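Local coordinates for protein formiminoglutamase (Trypanosoma cruzi, PDB 4MYK) that hydrolyses formiminoglutamate as an arginase-like manganese metalloenzyme built on the arginase/deacetylase alpha/beta fold, at residues F106-A110 and R111-P115; V76-S79 and H80-L83; Q168-E172 and S173-G177. The protein carries 1 engineered substitution. All coordinates share one frame; numbering follows the deposited sequence.

Interaction 1: F106-A110 and R111-P115; sequences FTVLA and RGAFP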
ATOM      1  N   PHE A 106       5.910  -7.592 -35.839  1.00 22.46           N
ATOM      2  CA  PHE A 106       6.895  -8.329 -36.625  1.00 21.04           C
ATOM      3  C   PHE A 106       7.775  -7.410 -37.460  1.00 23.51           C
ATOM      4  O   PHE A 106       8.998  -7.540 -37.456  1.00 24.78           O
ATOM      5  CB  PHE A 106       6.245  -9.347 -37.551  1.00 21.74           C
ATOM      6  CG  PHE A 106       7.226  -9.994 -38.489  1.00 29.50           C
ATOM      7  CD1 PHE A 106       8.077 -10.995 -38.040  1.00 25.88           C
ATOM      8  CD2 PHE A 106       7.329  -9.576 -39.807  1.00 29.68           C
ATOM      9  CE1 PHE A 106       8.996 -11.579 -38.888  1.00 24.49           C
ATOM     10  CE2 PHE A 106       8.246 -10.166 -40.661  1.00 28.09           C
ATOM     11  CZ  PHE A 106       9.081 -11.168 -40.198  1.00 25.24           C
ATOM     12  N   THR A 107       7.145  -6.488 -38.182  1.00 24.17           N
ATOM     13  CA  THR A 107       7.884  -5.532 -38.999  1.00 23.74           C
ATOM     14  C   THR A 107       8.917  -4.760 -38.171  1.00 23.83           C
ATOM     15  O   THR A 107      10.077  -4.668 -38.560  1.00 23.69           O
ATOM     16  CB  THR A 107       6.936  -4.578 -39.780  1.00 23.68           C
ATOM     17  OG1 THR A 107       6.255  -3.705 -38.872  1.00 28.46           O
ATOM     18  CG2 THR A 107       5.908  -5.374 -40.565  1.00 22.72           C
ATOM     19  N   VAL A 108       8.504  -4.231 -37.018  1.00 24.53           N
ATOM     20  CA  VAL A 108       9.440  -3.542 -36.121  1.00 24.54           C
ATOM     21  C   VAL A 108      10.570  -4.478 -35.695  1.00 21.40           C
ATOM     22  O   VAL A 108      11.738  -4.089 -35.661  1.00 19.31           O
ATOM     23  CB  VAL A 108       8.745  -2.954 -34.858  1.00 19.67           C
ATOM     24  CG1 VAL A 108       9.774  -2.362 -33.921  1.00 20.87           C
ATOM     25  CG2 VAL A 108       7.754  -1.890 -35.245  1.00 20.74           C
ATOM     26  N   LEU A 109      10.197  -5.717 -35.379  1.00 20.67           N
ATOM     27  CA  LEU A 109      11.150  -6.758 -35.006  1.00 24.45           C
ATOM     28  C   LEU A 109      12.114  -7.059 -36.153  1.00 26.50           C
ATOM     29  O   LEU A 109      13.332  -7.045 -35.979  1.00 24.50           O
ATOM     30  CB  LEU A 109      10.421  -8.048 -34.609  1.00 24.85           C
ATOM     31  CG  LEU A 109       9.763  -8.180 -33.234  1.00 21.01           C
ATOM     32  CD1 LEU A 109       9.157  -9.574 -33.095  1.00 19.79           C
ATOM     33  CD2 LEU A 109      10.779  -7.916 -32.137  1.00 16.47           C
ATOM     34  N   ALA A 110      11.544  -7.327 -37.322  1.00 25.04           N
ATOM     35  CA  ALA A 110      12.306  -7.665 -38.519  1.00 29.45           C
ATOM     36  C   ALA A 110      13.419  -6.668 -38.843  1.00 25.04           C
ATOM     37  O   ALA A 110      14.436  -7.043 -39.424  1.00 25.65           O
ATOM     38  CB  ALA A 110      11.365  -7.824 -39.716  1.00 23.62           C
ATOM     39  N   ARG A 111      13.244  -5.402 -38.478  1.00 27.00           N
ATOM     40  CA  ARG A 111      14.248  -4.401 -38.857  1.00 27.88           C
ATOM     41  C   ARG A 111      15.173  -4.056 -37.711  1.00 30.18           C
ATOM     42  O   ARG A 111      15.957  -3.119 -37.798  1.00 30.72           O
ATOM     43  CB  ARG A 111      13.610  -3.124 -39.415  1.00 30.08           C
ATOM     44  CG  ARG A 111      13.229  -2.118 -38.369  1.00 24.28           C
ATOM     45  CD  ARG A 111      12.712  -0.835 -38.989  1.00 33.43           C
ATOM     46  NE  ARG A 111      12.105  -0.002 -37.958  1.00 40.85           N
ATOM     47  CZ  ARG A 111      10.804   0.017 -37.698  1.00 30.46           C
ATOM     48  NH1 ARG A 111       9.984  -0.727 -38.421  1.00 30.94           N
ATOM     49  NH2 ARG A 111      10.332   0.785 -36.730  1.00 25.50           N
ATOM     50  N   GLY A 112      15.073  -4.808 -36.625  1.00 30.79           N
ATOM     51  CA  GLY A 112      15.958  -4.598 -35.496  1.00 29.11           C
ATOM     52  C   GLY A 112      15.498  -3.604 -34.445  1.00 24.62           C
ATOM     53  O   GLY A 112      16.177  -3.432 -33.441  1.00 25.57           O
ATOM     54  N   ALA A 113      14.358  -2.950 -34.655  1.00 27.30           N
ATOM     55  CA  ALA A 113      13.838  -2.010 -33.658  1.00 23.20           C
ATOM     56  C   ALA A 113      13.148  -2.759 -32.516  1.00 23.37           C
ATOM     57  O   ALA A 113      12.889  -3.954 -32.629  1.00 21.53           O
ATOM     58  CB  ALA A 113      12.900  -0.991 -34.299  1.00 21.77           C
ATOM     59  N   PHE A 114      12.867  -2.062 -31.417  1.00 21.09           N
ATOM     60  CA  PHE A 114      12.238  -2.693 -30.253  1.00 20.57           C
ATOM     61  C   PHE A 114      10.781  -2.260 -30.087  1.00 19.50           C
ATOM     62  O   PHE A 114      10.498  -1.084 -29.828  1.00 20.57           O
ATOM     63  CB  PHE A 114      13.032  -2.400 -28.975  1.00 17.21           C
ATOM     64  CG  PHE A 114      12.510  -3.107 -27.750  1.00 15.42           C
ATOM     65  CD1 PHE A 114      11.390  -2.644 -27.086  1.00 16.05           C
ATOM     66  CD2 PHE A 114      13.158  -4.226 -27.256  1.00 18.61           C
ATOM     67  CE1 PHE A 114      10.920  -3.292 -25.969  1.00 17.43           C
ATOM     68  CE2 PHE A 114      12.697  -4.875 -26.134  1.00 19.34           C
ATOM     69  CZ  PHE A 114      11.574  -4.409 -25.490  1.00 16.96           C
ATOM     70  N   PRO A 115       9.849  -3.221 -30.219  1.00 18.98           N
ATOM     71  CA  PRO A 115       8.418  -2.948 -30.074  1.00 18.86           C
ATOM     72  C   PRO A 115       7.962  -2.988 -28.608  1.00 18.30           C
ATOM     73  O   PRO A 115       8.244  -3.957 -27.888  1.00 18.22           O
ATOM     74  CB  PRO A 115       7.764  -4.108 -30.838  1.00 16.77           C
ATOM     75  CG  PRO A 115       8.863  -5.098 -31.119  1.00 18.16           C
ATOM     76  CD  PRO A 115      10.092  -4.658 -30.392  1.00 15.98           C
TER
HETATM   77  O   HOH W   1       6.912  -0.960 -39.184  1.00 26.26           O
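Val108 and Ala113 meet hard where the chain leaves helix 94-110: Val108 CG1 lies 3.4 Å from Ala113 CB, tighter than normal carbon contact. With chi1 at 175°, CG1 lies beside the carbonyl carbon and reaches both Ala113 CB and Pro115 CG. Leu109 packs on Pro115 too, its CD2 coming 3.6 Å from Pro115 CG with the two side chains crossing at about a right angle; behind them, Leu109 packs on Met132 of helix 125-135. A Schellman motif ends the helix, Gly112 taking the left-handed position (phi 89°), where a side chain would press on the preceding carbonyl oxygen. Gly112 N donates to Leu109 O at 2.9 Å, and a weak bond runs from Ala113 N to Val108 O, 3.0 Å; Val108 against Ala113 is the hydrophobic contact that goes with it. The chain then enters strand 114-119 of the central parallel sheet. On the wetter side, the extended Arg111 chain folds back along the helix and lays a face of its guanidinium over Val108 CA, NH1 being 3.7 Å away. A water in the guanidinium plane joins Arg111 NH1 to Thr107 OG1, which is also bonded to Lys104 O, while Arg111 NH2 forms a salt bridge with Glu27.

Interaction 2: V76-S79 and H80-L83; sequences VDAS and HLKL
Ala78 to Leu81 form a type I beta turn, closed by a nearly straight bond from Leu81 N to Ala78 O of 3.0 Å with an N-H...O angle of 169°. The turn carries the chain from strand 76-77 toward strand 83-88. Leu81 CB rests 3.6 Å from the same Ala78 O. On the apolar side the touch is light, Ala78 CB lying 4.4 Å from Leu81 CD1; both residues pack against helix 290-306, Ala78 on Leu304 and Leu81 on Val303 and Phe306. His80 turns its ring back toward the incoming strand because chi1, 80°, sets CG between the backbone N and the carbonyl carbon. Its edge then faces Asp77 O, 4.0 Å from ND1, while Leu81 CG lies over one ring face near the rim. An Asx turn at Asp77 overlaps the start of the beta turn. Its OD1 takes Ser79 N at 2.8 Å from above the carboxylate plane, and Ser79 OG at 2.5 Å through the syn lone pair. Two donors from one residue grip a single carboxylate oxygen, which limits rotation of the Asp77 carboxylate and ties Ser79 down by both its backbone and its hydroxyl; the concentrated donation probably favours the ionised form of Asp77.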
ATOM      1  N   VAL A  76      21.736   7.059 -15.032  1.00 20.92           N
ATOM      2  CA  VAL A  76      21.607   6.623 -16.414  1.00 22.39           C
ATOM      3  C   VAL A  76      21.006   7.765 -17.228  1.00 22.08           C
ATOM      4  O   VAL A  76      19.967   8.319 -16.863  1.00 21.29           O
ATOM      5  CB  VAL A  76      20.720   5.350 -16.539  1.00 21.67           C
ATOM      6  CG1 VAL A  76      20.415   5.049 -17.987  1.00 18.91           C
ATOM      7  CG2 VAL A  76      21.406   4.159 -15.892  1.00 23.30           C
ATOM      8  N   ASP A  77      21.683   8.134 -18.310  1.00 20.91           N
ATOM      9  CA  ASP A  77      21.181   9.151 -19.205  1.00 20.60           C
ATOM     10  C   ASP A  77      20.661   8.468 -20.455  1.00 22.28           C
ATOM     11  O   ASP A  77      21.406   7.791 -21.153  1.00 21.16           O
ATOM     12  CB  ASP A  77      22.297  10.128 -19.569  1.00 25.68           C
ATOM     13  CG  ASP A  77      21.813  11.288 -20.435  1.00 23.06           C
ATOM     14  OD1 ASP A  77      20.602  11.372 -20.707  1.00 23.97           O
ATOM     15  OD2 ASP A  77      22.652  12.121 -20.836  1.00 25.58           O
ATOM     16  N   ALA A  78      19.372   8.645 -20.726  1.00 22.64           N
ATOM     17  CA  ALA A  78      18.730   8.023 -21.889  1.00 24.57           C
ATOM     18  C   ALA A  78      18.554   9.030 -23.015  1.00 22.27           C
ATOM     19  O   ALA A  78      17.852   8.762 -23.991  1.00 24.73           O
ATOM     20  CB  ALA A  78      17.368   7.408 -21.505  1.00 21.06           C
ATOM     21  N   SER A  79      19.201  10.185 -22.866  1.00 22.21           N
ATOM     22  CA  SER A  79      19.079  11.294 -23.807  1.00 26.46           C
ATOM     23  C   SER A  79      19.360  10.901 -25.250  1.00 25.83           C
ATOM     24  O   SER A  79      18.882  11.556 -26.175  1.00 23.94           O
ATOM     25  CB  SER A  79      19.994  12.446 -23.391  1.00 20.13           C
ATOM     26  OG  SER A  79      19.512  13.056 -22.207  1.00 21.86           O
ATOM     27  N   HIS A  80      20.128   9.830 -25.439  1.00 25.01           N
ATOM     28  CA  HIS A  80      20.538   9.418 -26.784  1.00 31.31           C
ATOM     29  C   HIS A  80      19.518   8.543 -27.535  1.00 31.09           C
ATOM     30  O   HIS A  80      19.651   8.334 -28.740  1.00 32.89           O
ATOM     31  CB  HIS A  80      21.914   8.732 -26.748  1.00 33.75           C
ATOM     32  CG  HIS A  80      21.870   7.298 -26.326  1.00 35.38           C
ATOM     33  ND1 HIS A  80      22.047   6.898 -25.017  1.00 33.45           N
ATOM     34  CD2 HIS A  80      21.678   6.164 -27.039  1.00 32.20           C
ATOM     35  CE1 HIS A  80      21.961   5.582 -24.944  1.00 32.00           C
ATOM     36  NE2 HIS A  80      21.733   5.112 -26.158  1.00 31.28           N
ATOM     37  N   LEU A  81      18.509   8.032 -26.831  1.00 25.61           N
ATOM     38  CA  LEU A  81      17.543   7.129 -27.446  1.00 22.29           C
ATOM     39  C   LEU A  81      16.503   7.924 -28.209  1.00 24.81           C
ATOM     40  O   LEU A  81      16.224   9.073 -27.872  1.00 25.75           O
ATOM     41  CB  LEU A  81      16.844   6.272 -26.390  1.00 22.67           C
ATOM     42  CG  LEU A  81      17.598   5.109 -25.746  1.00 20.55           C
ATOM     43  CD1 LEU A  81      16.734   4.427 -24.691  1.00 20.00           C
ATOM     44  CD2 LEU A  81      18.032   4.118 -26.796  1.00 21.34           C
ATOM     45  N   LYS A  82      15.937   7.312 -29.245  1.00 27.21           N
ATOM     46  CA  LYS A  82      14.807   7.899 -29.956  1.00 29.21           C
ATOM     47  C   LYS A  82      13.608   6.987 -29.837  1.00 24.25           C
ATOM     48  O   LYS A  82      13.701   5.790 -30.097  1.00 22.09           O
ATOM     49  CB  LYS A  82      15.130   8.169 -31.436  1.00 29.92           C
ATOM     50  CG  LYS A  82      16.004   9.397 -31.662  1.00 26.86           C
ATOM     51  CD  LYS A  82      16.459   9.482 -33.096  1.00 27.19           C
ATOM     52  CE  LYS A  82      16.913   8.122 -33.593  1.00 33.73           C
ATOM     53  NZ  LYS A  82      17.809   7.400 -32.625  1.00 35.49           N
ATOM     54  N   LEU A  83      12.490   7.573 -29.418  1.00 23.71           N
ATOM     55  CA  LEU A  83      11.226   6.869 -29.307  1.00 21.64           C
ATOM     56  C   LEU A  83      10.308   7.296 -30.436  1.00 23.64           C
ATOM     57  O   LEU A  83      10.396   8.418 -30.933  1.00 25.02           O
ATOM     58  CB  LEU A  83      10.551   7.190 -27.976  1.00 24.82           C
ATOM     59  CG  LEU A  83      10.873   6.345 -26.748  1.00 24.99           C
ATOM     60  CD1 LEU A  83      12.314   5.860 -26.776  1.00 22.37           C
ATOM     61  CD2 LEU A  83      10.579   7.147 -25.489  1.00 22.84           C
TER

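Interaction 3: Q168-E172 and S173-G177; sequences QLLEE and SSFSG
Phe175 folds back onto the end of helix 165-170, where the carbonyl of Leu169 and the side chain of Leu170 meet its ring. This is a helix-to-strand connection of the arginase-type alpha/beta fold: the chain turns at Glu172 to Phe175 and then runs on toward strand 180-185. A weak bond from Phe175 N to Glu172 O, 3.3 Å, spans the turn, while Glu172 N is held by Leu169 O at 2.9 Å.

Followed outward, Phe175 starts with CB, which faces both Leu169 O, 3.8 Å away, and Glu172 CB, 4.1 Å away. CG is anti to the backbone N (chi1 178°), which brings the ring alongside the helix end. CG itself stays near Leu169 O, and CD2 comes closer to that oxygen, at 3.5 Å; the carbonyl meets the ring obliquely. Further out, CE2 reaches Leu170, whose side chain crosses the phenylalanine at a slant. Phe180 of strand 180-185 packs against both Phe175 and Leu170, so the ring and the leucine share a neighbour in the sheet.

On helix 125-135, Glu172 touches Arg130 and Leu133, and Ser174 also rests on Leu133. At the buried end, Leu170 CD2 touches the edge of the Phe175 ring, near its plane, 4.0 Å from CE2.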
ATOM      1  N   GLN A 168      -2.134 -20.514 -26.510  1.00 22.90           N
ATOM      2  CA  GLN A 168      -1.895 -20.397 -27.945  1.00 23.75           C
ATOM      3  C   GLN A 168      -0.434 -20.521 -28.279  1.00 25.14           C
ATOM      4  O   GLN A 168      -0.066 -21.106 -29.291  1.00 24.91           O
ATOM      5  CB  GLN A 168      -2.407 -19.063 -28.481  1.00 20.50           C
ATOM      6  CG  GLN A 168      -3.900 -19.013 -28.594  1.00 22.69           C
ATOM      7  CD  GLN A 168      -4.397 -17.722 -29.192  1.00 26.56           C
ATOM      8  OE1 GLN A 168      -5.092 -16.952 -28.530  1.00 32.45           O
ATOM      9  NE2 GLN A 168      -4.057 -17.480 -30.457  1.00 21.83           N
ATOM     10  N   LEU A 169       0.405 -19.954 -27.431  1.00 22.68           N
ATOM     11  CA  LEU A 169       1.823 -19.989 -27.704  1.00 23.37           C
ATOM     12  C   LEU A 169       2.416 -21.365 -27.349  1.00 23.63           C
ATOM     13  O   LEU A 169       3.225 -21.913 -28.097  1.00 24.63           O
ATOM     14  CB  LEU A 169       2.520 -18.798 -27.034  1.00 22.49           C
ATOM     15  CG  LEU A 169       1.880 -17.459 -27.479  1.00 27.17           C
ATOM     16  CD1 LEU A 169       2.286 -16.260 -26.604  1.00 23.02           C
ATOM     17  CD2 LEU A 169       2.107 -17.143 -28.990  1.00 18.46           C
ATOM     18  N   LEU A 170       1.984 -21.951 -26.238  1.00 24.07           N
ATOM     19  CA  LEU A 170       2.442 -23.296 -25.886  1.00 25.09           C
ATOM     20  C   LEU A 170       2.036 -24.318 -26.942  1.00 23.35           C
ATOM     21  O   LEU A 170       2.720 -25.322 -27.143  1.00 25.67           O
ATOM     22  CB  LEU A 170       1.903 -23.717 -24.520  1.00 22.39           C
ATOM     23  CG  LEU A 170       2.532 -22.961 -23.357  1.00 21.47           C
ATOM     24  CD1 LEU A 170       1.804 -23.283 -22.063  1.00 19.66           C
ATOM     25  CD2 LEU A 170       4.020 -23.291 -23.272  1.00 21.51           C
ATOM     26  N   GLU A 171       0.921 -24.056 -27.613  1.00 23.48           N
ATOM     27  CA  GLU A 171       0.443 -24.942 -28.663  1.00 27.15           C
ATOM     28  C   GLU A 171       1.182 -24.737 -29.987  1.00 27.57           C
ATOM     29  O   GLU A 171       0.875 -25.409 -30.971  1.00 27.49           O
ATOM     30  CB  GLU A 171      -1.063 -24.786 -28.872  1.00 23.61           C
ATOM     31  CG  GLU A 171      -1.898 -25.243 -27.704  1.00 25.43           C
ATOM     32  CD  GLU A 171      -3.337 -25.510 -28.091  1.00 33.23           C
ATOM     33  OE1 GLU A 171      -4.210 -24.671 -27.771  1.00 38.34           O
ATOM     34  OE2 GLU A 171      -3.597 -26.563 -28.715  1.00 38.01           O
ATOM     35  N   GLU A 172       2.149 -23.821 -30.014  1.00 25.04           N
ATOM     36  CA  GLU A 172       2.935 -23.570 -31.226  1.00 26.31           C
ATOM     37  C   GLU A 172       4.035 -24.610 -31.437  1.00 26.52           C
ATOM     38  O   GLU A 172       4.802 -24.904 -30.522  1.00 24.90           O
ATOM     39  CB  GLU A 172       3.555 -22.174 -31.188  1.00 27.91           C
ATOM     40  CG  GLU A 172       2.554 -21.030 -31.283  1.00 25.96           C
ATOM     41  CD  GLU A 172       2.068 -20.804 -32.695  1.00 28.03           C
ATOM     42  OE1 GLU A 172       2.747 -21.273 -33.641  1.00 31.32           O
ATOM     43  OE2 GLU A 172       1.005 -20.162 -32.855  1.00 29.84           O
ATOM     44  N   SER A 173       4.106 -25.157 -32.651  1.00 29.77           N
ATOM     45  CA  SER A 173       5.156 -26.104 -33.023  1.00 29.34           C
ATOM     46  C   SER A 173       6.534 -25.537 -32.736  1.00 27.79           C
ATOM     47  O   SER A 173       7.384 -26.199 -32.136  1.00 27.52           O
ATOM     48  CB  SER A 173       5.083 -26.436 -34.519  1.00 32.73           C
ATOM     49  OG  SER A 173       3.852 -27.042 -34.866  1.00 40.34           O
ATOM     50  N   SER A 174       6.752 -24.308 -33.183  1.00 27.15           N
ATOM     51  CA  SER A 174       8.077 -23.699 -33.148  1.00 25.68           C
ATOM     52  C   SER A 174       8.590 -23.407 -31.738  1.00 23.89           C
ATOM     53  O   SER A 174       9.801 -23.386 -31.508  1.00 25.06           O
ATOM     54  CB  SER A 174       8.066 -22.417 -33.975  1.00 27.06           C
ATOM     55  OG  SER A 174       6.940 -21.631 -33.634  1.00 25.88           O
ATOM     56  N   PHE A 175       7.670 -23.205 -30.797  1.00 21.78           N
ATOM     57  CA  PHE A 175       8.024 -22.677 -29.483  1.00 22.14           C
ATOM     58  C   PHE A 175       8.286 -23.743 -28.440  1.00 21.31           C
ATOM     59  O   PHE A 175       7.435 -24.609 -28.198  1.00 23.71           O
ATOM     60  CB  PHE A 175       6.935 -21.732 -28.969  1.00 25.58           C
ATOM     61  CG  PHE A 175       7.214 -21.188 -27.599  1.00 22.08           C
ATOM     62  CD1 PHE A 175       8.358 -20.412 -27.364  1.00 22.10           C
ATOM     63  CD2 PHE A 175       6.348 -21.448 -26.539  1.00 22.96           C
ATOM     64  CE1 PHE A 175       8.638 -19.908 -26.086  1.00 18.05           C
ATOM     65  CE2 PHE A 175       6.614 -20.951 -25.254  1.00 19.54           C
ATOM     66  CZ  PHE A 175       7.758 -20.179 -25.027  1.00 19.72           C
ATOM     67  N   SER A 176       9.452 -23.651 -27.805  1.00 18.71           N
ATOM     68  CA  SER A 176       9.851 -24.607 -26.785  1.00 20.24           C
ATOM     69  C   SER A 176       9.436 -24.174 -25.386  1.00 22.37           C
ATOM     70  O   SER A 176       9.876 -23.137 -24.888  1.00 21.84           O
ATOM     71  CB  SER A 176      11.359 -24.840 -26.815  1.00 25.30           C
ATOM     72  OG  SER A 176      11.746 -25.729 -25.775  1.00 22.37           O
ATOM     73  N   GLY A 177       8.611 -25.002 -24.753  1.00 24.58           N
ATOM     74  CA  GLY A 177       8.104 -24.748 -23.417  1.00 19.42           C
ATOM     75  C   GLY A 177       9.145 -24.660 -22.318  1.00 18.16           C
ATOM     76  O   GLY A 177       8.896 -24.028 -21.301  1.00 19.18           O
TER

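The three contacts follow one another along the chain without touching. Interaction 2 leads into strand 83-88, outermost within this chain, and interaction 1 into strand 114-119, two strands of the same parallel sheet with strand 32-37 between them; their centres are about 18 Å apart. Phe306 of helix 290-306 meets both Phe114 of interaction 1 and Leu81 of interaction 2. Interactions 1 and 3 have centres about 21 Å apart, and both flank helix 125-135. Interactions 2 and 3 lie on opposite sides of the chain's centre, about 35 Å between centres. Interaction 3 approaches the dimanganese site, with the Leu169 side chain about 11 Å from a bound manganese; interactions 1 and 2 are structural packing away from it.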